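Local coordinates for protein hydroxylase (Rhodococcus sp., PDB 2OR0) that probably acts as a flavin-dependent hydroxylase of the acyl-CoA dehydrogenase family, using reduced flavin and molecular oxygen to insert one oxygen atom into its substrate, at residues 81-86 / 307-312; 257-262 / 343-348; 263-268 / 375-380. All coordinates share one frame; numbering follows the deposited sequence.

Interaction 1 of 3, residues 81-86 / 307-312; sequences FAETVM and ASRVSL
Met86, present as selenomethionine, lies across the guanidinium group of Arg309, its SE centred over one face and 3.5 Å from CZ. The geometry, a large polarisable atom over the face of a flat cation, is consistent with a dispersive contact. Arg309 reaches this position with CG anti to the backbone N (chi1 165°) and a bend at chi3 that swings the guanidinium back over the methionine. Beyond the selenium, Met86 CE packs on Leu312 CD2 at 3.9 Å as the two side chains slide by in opposite directions.

The polar part is carried by water. Two molecules sit at the edge of the guanidinium, in its plane. One accepts from Arg309 NH2 (2.8 Å) and donates to the backbone Glu83 O (2.7 Å); the other accepts from Arg309 NH1 (2.9 Å) and donates to Glu83 OE2 (2.7 Å). Carboxylate and guanidinium are therefore coupled without direct pairing, OE2 and NH1 being 4.7 Å apart. Each charge has a firmer mate elsewhere: Glu83 forms a salt bridge with Arg79, and Arg309 with Glu267.

Segments 81-86 and 307-312, on helices 78-91 and 292-324, run roughly antiparallel (152°), with axes 11.2 Å apart. Helix 250-277 packs against both, touching Val85 through Ala260 and Ala261 and Leu312 through Leu256, while helix 331-356 covers Ser308.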
# COMPACT_ATOMS: atom_id res chain seq x y z
N PHE A 81 -10.29 4.13 -5.11
CA PHE A 81 -9.45 3.34 -4.22
C PHE A 81 -8.42 4.29 -3.54
O PHE A 81 -8.32 4.33 -2.32
CB PHE A 81 -8.71 2.24 -4.99
CG PHE A 81 -7.67 1.48 -4.16
CD1 PHE A 81 -8.07 0.66 -3.11
CD2 PHE A 81 -6.31 1.59 -4.42
CE1 PHE A 81 -7.15 -0.05 -2.36
CE2 PHE A 81 -5.37 0.87 -3.69
CZ PHE A 81 -5.79 0.05 -2.65
N ALA A 82 -7.68 5.05 -4.34
CA ALA A 82 -6.63 5.90 -3.83
C ALA A 82 -7.18 6.89 -2.79
O ALA A 82 -6.62 7.02 -1.71
CB ALA A 82 -5.93 6.62 -4.96
N GLU A 83 -8.30 7.53 -3.11
CA GLU A 83 -8.88 8.52 -2.21
C GLU A 83 -9.39 7.92 -0.91
O GLU A 83 -9.33 8.57 0.15
CB GLU A 83 -10.01 9.32 -2.91
CG GLU A 83 -9.49 10.28 -4.00
CD GLU A 83 -10.60 10.91 -4.88
OE1 GLU A 83 -11.78 10.49 -4.83
OE2 GLU A 83 -10.27 11.83 -5.66
N THR A 84 -9.93 6.70 -1.00
CA THR A 84 -10.42 6.02 0.19
C THR A 84 -9.26 5.67 1.15
O THR A 84 -9.36 5.89 2.35
CB THR A 84 -11.24 4.74 -0.15
OG1 THR A 84 -12.22 5.06 -1.16
CG2 THR A 84 -11.94 4.22 1.11
N VAL A 85 -8.19 5.10 0.61
CA VAL A 85 -6.97 4.82 1.38
C VAL A 85 -6.46 6.11 2.07
O VAL A 85 -6.24 6.13 3.29
CB VAL A 85 -5.88 4.24 0.47
CG1 VAL A 85 -4.53 4.14 1.21
CG2 VAL A 85 -6.30 2.85 -0.05
N MSE A 86 -6.31 7.19 1.28
CA MSE A 86 -5.90 8.46 1.84
C MSE A 86 -6.83 8.89 2.95
O MSE A 86 -6.38 9.41 3.95
CB MSE A 86 -5.84 9.54 0.78
CG MSE A 86 -4.75 9.37 -0.21
SE MSE A 86 -4.87 10.75 -1.61
CE MSE A 86 -3.61 10.09 -2.90
N ALA A 307 0.12 18.61 -4.07
CA ALA A 307 0.76 18.24 -5.33
C ALA A 307 0.99 16.73 -5.45
O ALA A 307 0.89 16.17 -6.56
CB ALA A 307 2.04 19.00 -5.57
N SER A 308 1.25 16.07 -4.32
CA SER A 308 1.47 14.61 -4.32
C SER A 308 0.18 13.85 -4.55
O SER A 308 0.15 12.91 -5.37
CB SER A 308 2.11 14.15 -3.01
OG SER A 308 3.43 14.70 -2.87
N ARG A 309 -0.86 14.22 -3.80
CA ARG A 309 -2.18 13.62 -3.94
C ARG A 309 -2.65 13.67 -5.41
O ARG A 309 -2.99 12.63 -5.99
CB ARG A 309 -3.20 14.31 -3.03
CG ARG A 309 -4.69 13.98 -3.37
CD ARG A 309 -5.66 14.85 -2.53
NE ARG A 309 -5.92 14.26 -1.20
CZ ARG A 309 -6.96 13.49 -0.91
NH1 ARG A 309 -7.86 13.21 -1.85
NH2 ARG A 309 -7.10 13.00 0.32
N VAL A 310 -2.62 14.86 -6.02
CA VAL A 310 -3.16 15.04 -7.38
C VAL A 310 -2.32 14.33 -8.41
O VAL A 310 -2.87 13.71 -9.32
CB VAL A 310 -3.40 16.55 -7.78
CG1 VAL A 310 -4.25 17.27 -6.70
CG2 VAL A 310 -2.11 17.26 -7.98
N SER A 311 -1.00 14.41 -8.25
CA SER A 311 -0.07 13.75 -9.17
C SER A 311 -0.23 12.25 -9.24
O SER A 311 -0.25 11.67 -10.32
CB SER A 311 1.37 14.05 -8.77
OG SER A 311 1.61 15.39 -9.10
N LEU A 312 -0.29 11.62 -8.08
CA LEU A 312 -0.43 10.16 -7.98
C LEU A 312 -1.72 9.68 -8.66
O LEU A 312 -1.74 8.70 -9.43
CB LEU A 312 -0.46 9.73 -6.49
CG LEU A 312 -0.58 8.21 -6.25
CD1 LEU A 312 0.64 7.38 -6.66
CD2 LEU A 312 -0.94 7.90 -4.80
O HOH W 1 -9.29 11.25 0.27
O HOH W 2 -8.46 13.59 -4.67

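Interaction 2 of 3, residues 257-262 / 343-348; sequences GITAAV and AAAWRA
Thr259 meets Ala344 and Ala345 through its methyl group alone, and its side chain illustrates how a threonine can divide its two branches between apolar packing and polar bonding inside a helix bundle. At CB the chain forks. The torsion (chi1 -56°) sets OG1 beside the backbone N and sends CG2 anti to that N, so that the methyl is the branch presented to the alanines. Its tip settles against the backbone of the second helix, 3.8 Å from Ala345 N, and also bears on the methyls of both residues: CG2 lies 3.9 Å from Ala345 CB and 4.2 Å from Ala344 CB. One carbon thus touches two successive alanines. The other branch, OG1, takes no part in this packing; it is hydrogen-bonded to Gln341 NE2 and to His386 NE2, so the buried hydroxyl is satisfied from beyond the two segments.

One turn further on, Val262 continues the apolar seam more loosely. Its CG1 approaches Ala345 O at 4.2 Å and Ala345 CB at 4.4 Å, so Ala345 is touched by both Thr259 and Val262.

The small side chains of Ala344 and Ala345 permit the backbones to come close. The CA atoms of Thr259 and Ala345 are 5.6 Å apart, and the segment axes, 9.2 Å apart at their closest, run nearly parallel, at 15° to each other. Around this buried pair, Leu312 of helix 292-324 touches Thr259, Trp97 of helix 93-102 touches Val262, and helix 78-91 packs on helix 250-277 through Val85 and Met86, which meet Ala260.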
# COMPACT_ATOMS: atom_id res chain seq x y z
N GLY A 257 -1.76 1.95 -3.64
CA GLY A 257 -2.26 1.87 -2.28
C GLY A 257 -1.24 2.30 -1.24
O GLY A 257 -1.59 2.94 -0.23
N ILE A 258 0.01 1.94 -1.48
CA ILE A 258 1.10 2.19 -0.54
C ILE A 258 1.43 3.71 -0.48
O ILE A 258 1.49 4.29 0.59
CB ILE A 258 2.36 1.36 -0.95
CG1 ILE A 258 2.17 -0.12 -0.57
CG2 ILE A 258 3.60 1.91 -0.29
CD1 ILE A 258 3.15 -1.05 -1.26
N THR A 259 1.63 4.32 -1.63
CA THR A 259 1.89 5.77 -1.72
C THR A 259 0.66 6.60 -1.33
O THR A 259 0.79 7.61 -0.63
CB THR A 259 2.45 6.12 -3.09
OG1 THR A 259 3.62 5.32 -3.29
CG2 THR A 259 2.84 7.60 -3.18
N ALA A 260 -0.54 6.16 -1.71
CA ALA A 260 -1.76 6.80 -1.18
C ALA A 260 -1.79 6.81 0.35
O ALA A 260 -2.13 7.83 0.96
CB ALA A 260 -3.02 6.14 -1.74
N ALA A 261 -1.44 5.68 0.99
CA ALA A 261 -1.39 5.61 2.45
C ALA A 261 -0.40 6.61 3.00
O ALA A 261 -0.75 7.35 3.90
CB ALA A 261 -1.05 4.19 2.92
N VAL A 262 0.81 6.68 2.42
CA VAL A 262 1.79 7.68 2.84
C VAL A 262 1.24 9.13 2.69
O VAL A 262 1.39 9.95 3.59
CB VAL A 262 3.13 7.53 2.09
CG1 VAL A 262 4.07 8.72 2.39
CG2 VAL A 262 3.82 6.18 2.47
N ALA A 343 8.16 10.04 -6.46
CA ALA A 343 8.27 11.49 -6.14
C ALA A 343 7.15 11.99 -5.25
O ALA A 343 7.38 12.86 -4.38
CB ALA A 343 8.30 12.31 -7.43
N ALA A 344 5.93 11.47 -5.46
CA ALA A 344 4.79 11.86 -4.64
C ALA A 344 4.99 11.48 -3.15
O ALA A 344 4.67 12.27 -2.27
CB ALA A 344 3.50 11.26 -5.16
N ALA A 345 5.48 10.26 -2.89
CA ALA A 345 5.78 9.86 -1.50
C ALA A 345 6.83 10.78 -0.86
O ALA A 345 6.64 11.28 0.25
CB ALA A 345 6.24 8.39 -1.43
N TRP A 346 7.92 11.03 -1.58
CA TRP A 346 9.02 11.81 -1.04
C TRP A 346 8.62 13.28 -0.74
O TRP A 346 8.98 13.83 0.31
CB TRP A 346 10.22 11.77 -1.99
CG TRP A 346 11.03 10.46 -1.87
CD1 TRP A 346 10.67 9.20 -2.36
CD2 TRP A 346 12.30 10.29 -1.23
NE1 TRP A 346 11.68 8.29 -2.08
CE2 TRP A 346 12.67 8.92 -1.37
CE3 TRP A 346 13.18 11.17 -0.56
CZ2 TRP A 346 13.88 8.42 -0.87
CZ3 TRP A 346 14.39 10.66 -0.05
CH2 TRP A 346 14.71 9.30 -0.21
N ARG A 347 7.89 13.88 -1.68
CA ARG A 347 7.41 15.26 -1.57
C ARG A 347 6.57 15.44 -0.31
O ARG A 347 6.75 16.39 0.43
CB ARG A 347 6.61 15.66 -2.84
CG ARG A 347 6.29 17.18 -2.96
CD ARG A 347 5.50 17.49 -4.26
NE ARG A 347 6.18 16.95 -5.45
CZ ARG A 347 5.77 15.90 -6.16
NH1 ARG A 347 4.65 15.25 -5.85
NH2 ARG A 347 6.47 15.51 -7.20
N ALA A 348 5.66 14.50 -0.08
CA ALA A 348 4.70 14.56 1.01
C ALA A 348 5.42 14.36 2.34
O ALA A 348 5.20 15.10 3.30
CB ALA A 348 3.65 13.50 0.81

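Interaction 3 of 3, residues 263-268 / 375-380; sequences IGITEG and RDAHAG
Ile265 drives its CG2 branch against the turn formed by Asp376 and Ala377, and this is the tight part of the contact. With CG2 anti to the backbone N (CG1, the longer arm, lying at chi1 -72°), the methyl comes 3.7 Å from Ala377 N and 3.8 Å from Asp376 CB. Ala377 CB is met by two methyls, Ile265 CG2 at 3.9 Å and Thr266 CG2 at 3.8 Å. The hydroxyl of Thr266 is turned back to its own helix, where OG1 donates to Ile263 O at 2.8 Å; that bond fixes the rotation and leaves the methyl as the branch facing Ala377. A serine at Thr266 would keep a hydroxyl but would probably open a gap beside Ala377 CB, where the methyl now rests.

Looser packing follows toward Gly380. Ile265 CD1 comes no nearer to Asp376 CB than 4.2 Å, and Gly380, lacking a side chain, offers that end of the isoleucine little to press on. On the outer flank His378 and Ala379 are partly exposed and belong to the far side of their helix, whereas the buried Asp376 has its OD1 hydrogen-bonded to Leu204 N.

The segment axes pass 8.9 Å apart at 163°, a close antiparallel helix pair built on a small residue, Ala377. Such an arrangement belongs to the all-helical C-terminal bundle of the acyl-CoA dehydrogenase fold.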
# COMPACT_ATOMS: atom_id res chain seq x y z
N ILE A 263 0.61 9.42 1.55
CA ILE A 263 0.04 10.73 1.34
C ILE A 263 -1.02 11.09 2.38
O ILE A 263 -0.96 12.16 2.95
CB ILE A 263 -0.43 10.95 -0.13
CG1 ILE A 263 0.81 10.90 -1.06
CG2 ILE A 263 -1.10 12.32 -0.25
CD1 ILE A 263 0.51 10.78 -2.58
N GLY A 264 -1.97 10.20 2.62
CA GLY A 264 -3.01 10.43 3.61
C GLY A 264 -2.48 10.52 5.03
O GLY A 264 -3.01 11.28 5.86
N ILE A 265 -1.42 9.77 5.32
CA ILE A 265 -0.77 9.92 6.61
C ILE A 265 -0.24 11.35 6.80
O ILE A 265 -0.39 11.93 7.84
CB ILE A 265 0.38 8.86 6.83
CG1 ILE A 265 -0.22 7.48 7.06
CG2 ILE A 265 1.27 9.26 8.02
CD1 ILE A 265 0.74 6.28 6.71
N THR A 266 0.38 11.91 5.77
CA THR A 266 0.93 13.26 5.91
C THR A 266 -0.18 14.29 5.99
O THR A 266 -0.03 15.29 6.65
CB THR A 266 1.93 13.62 4.78
OG1 THR A 266 1.27 13.68 3.51
CG2 THR A 266 3.07 12.58 4.74
N GLU A 267 -1.32 13.99 5.37
CA GLU A 267 -2.52 14.82 5.48
C GLU A 267 -3.10 14.78 6.91
O GLU A 267 -3.50 15.81 7.44
CB GLU A 267 -3.56 14.40 4.43
CG GLU A 267 -3.24 14.90 3.03
CD GLU A 267 -4.14 14.33 1.93
OE1 GLU A 267 -4.91 13.38 2.17
OE2 GLU A 267 -4.04 14.85 0.79
N GLY A 268 -3.13 13.60 7.52
CA GLY A 268 -3.38 13.46 8.95
C GLY A 268 -2.44 14.29 9.84
O GLY A 268 -2.91 14.94 10.77
N ARG A 375 5.94 9.77 12.35
CA ARG A 375 6.75 8.53 12.34
C ARG A 375 6.19 7.52 11.33
O ARG A 375 6.95 6.87 10.62
CB ARG A 375 6.80 7.89 13.74
CG ARG A 375 7.57 8.72 14.81
CD ARG A 375 7.59 8.00 16.19
NE ARG A 375 6.29 8.03 16.86
CZ ARG A 375 5.46 7.00 16.95
NH1 ARG A 375 5.76 5.84 16.38
NH2 ARG A 375 4.30 7.12 17.61
N ASP A 376 4.86 7.39 11.27
CA ASP A 376 4.23 6.50 10.27
C ASP A 376 4.66 6.85 8.83
O ASP A 376 4.92 5.96 8.00
CB ASP A 376 2.70 6.56 10.36
CG ASP A 376 2.13 5.98 11.65
OD1 ASP A 376 2.84 5.25 12.41
OD2 ASP A 376 0.93 6.25 11.93
N ALA A 377 4.73 8.14 8.53
CA ALA A 377 5.08 8.55 7.17
C ALA A 377 6.49 8.10 6.84
O ALA A 377 6.74 7.62 5.75
CB ALA A 377 4.95 10.09 6.99
N HIS A 378 7.41 8.31 7.76
CA HIS A 378 8.80 7.82 7.62
C HIS A 378 8.93 6.30 7.54
O HIS A 378 9.70 5.79 6.73
CB HIS A 378 9.67 8.38 8.74
CG HIS A 378 10.00 9.81 8.52
ND1 HIS A 378 10.96 10.21 7.62
CD2 HIS A 378 9.43 10.94 8.99
CE1 HIS A 378 11.00 11.53 7.58
NE2 HIS A 378 10.06 11.99 8.39
N ALA A 379 8.20 5.58 8.37
CA ALA A 379 8.14 4.11 8.18
C ALA A 379 7.67 3.75 6.78
O ALA A 379 8.29 2.92 6.12
CB ALA A 379 7.25 3.49 9.18
N GLY A 380 6.55 4.34 6.34
CA GLY A 380 6.05 4.10 4.97
C GLY A 380 7.05 4.41 3.85
O GLY A 380 7.13 3.70 2.84

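How the interactions relate
Interactions 2 and 3 lie on successive turns of helix 250-277, their centres about 8 Å apart, while interaction 1 lies about 8 Å from the centre of interaction 2 and 13 Å from that of interaction 3. Direct contacts tie all three together. Arg309 NE reaches Glu267 OE2 at 2.8 Å, a salt bridge from interaction 1 to interaction 3, and Ser308 OG probably hydrogen-bonds to Ala344 O at 2.8 Å, joining interactions 1 and 2. Ile263 CD1 touches both neighbours, 3.9 Å from Leu312 CD2 and 4.0 Å from Ala344 CB. The whole forms part of the helical core rather than an identified flavin or substrate site.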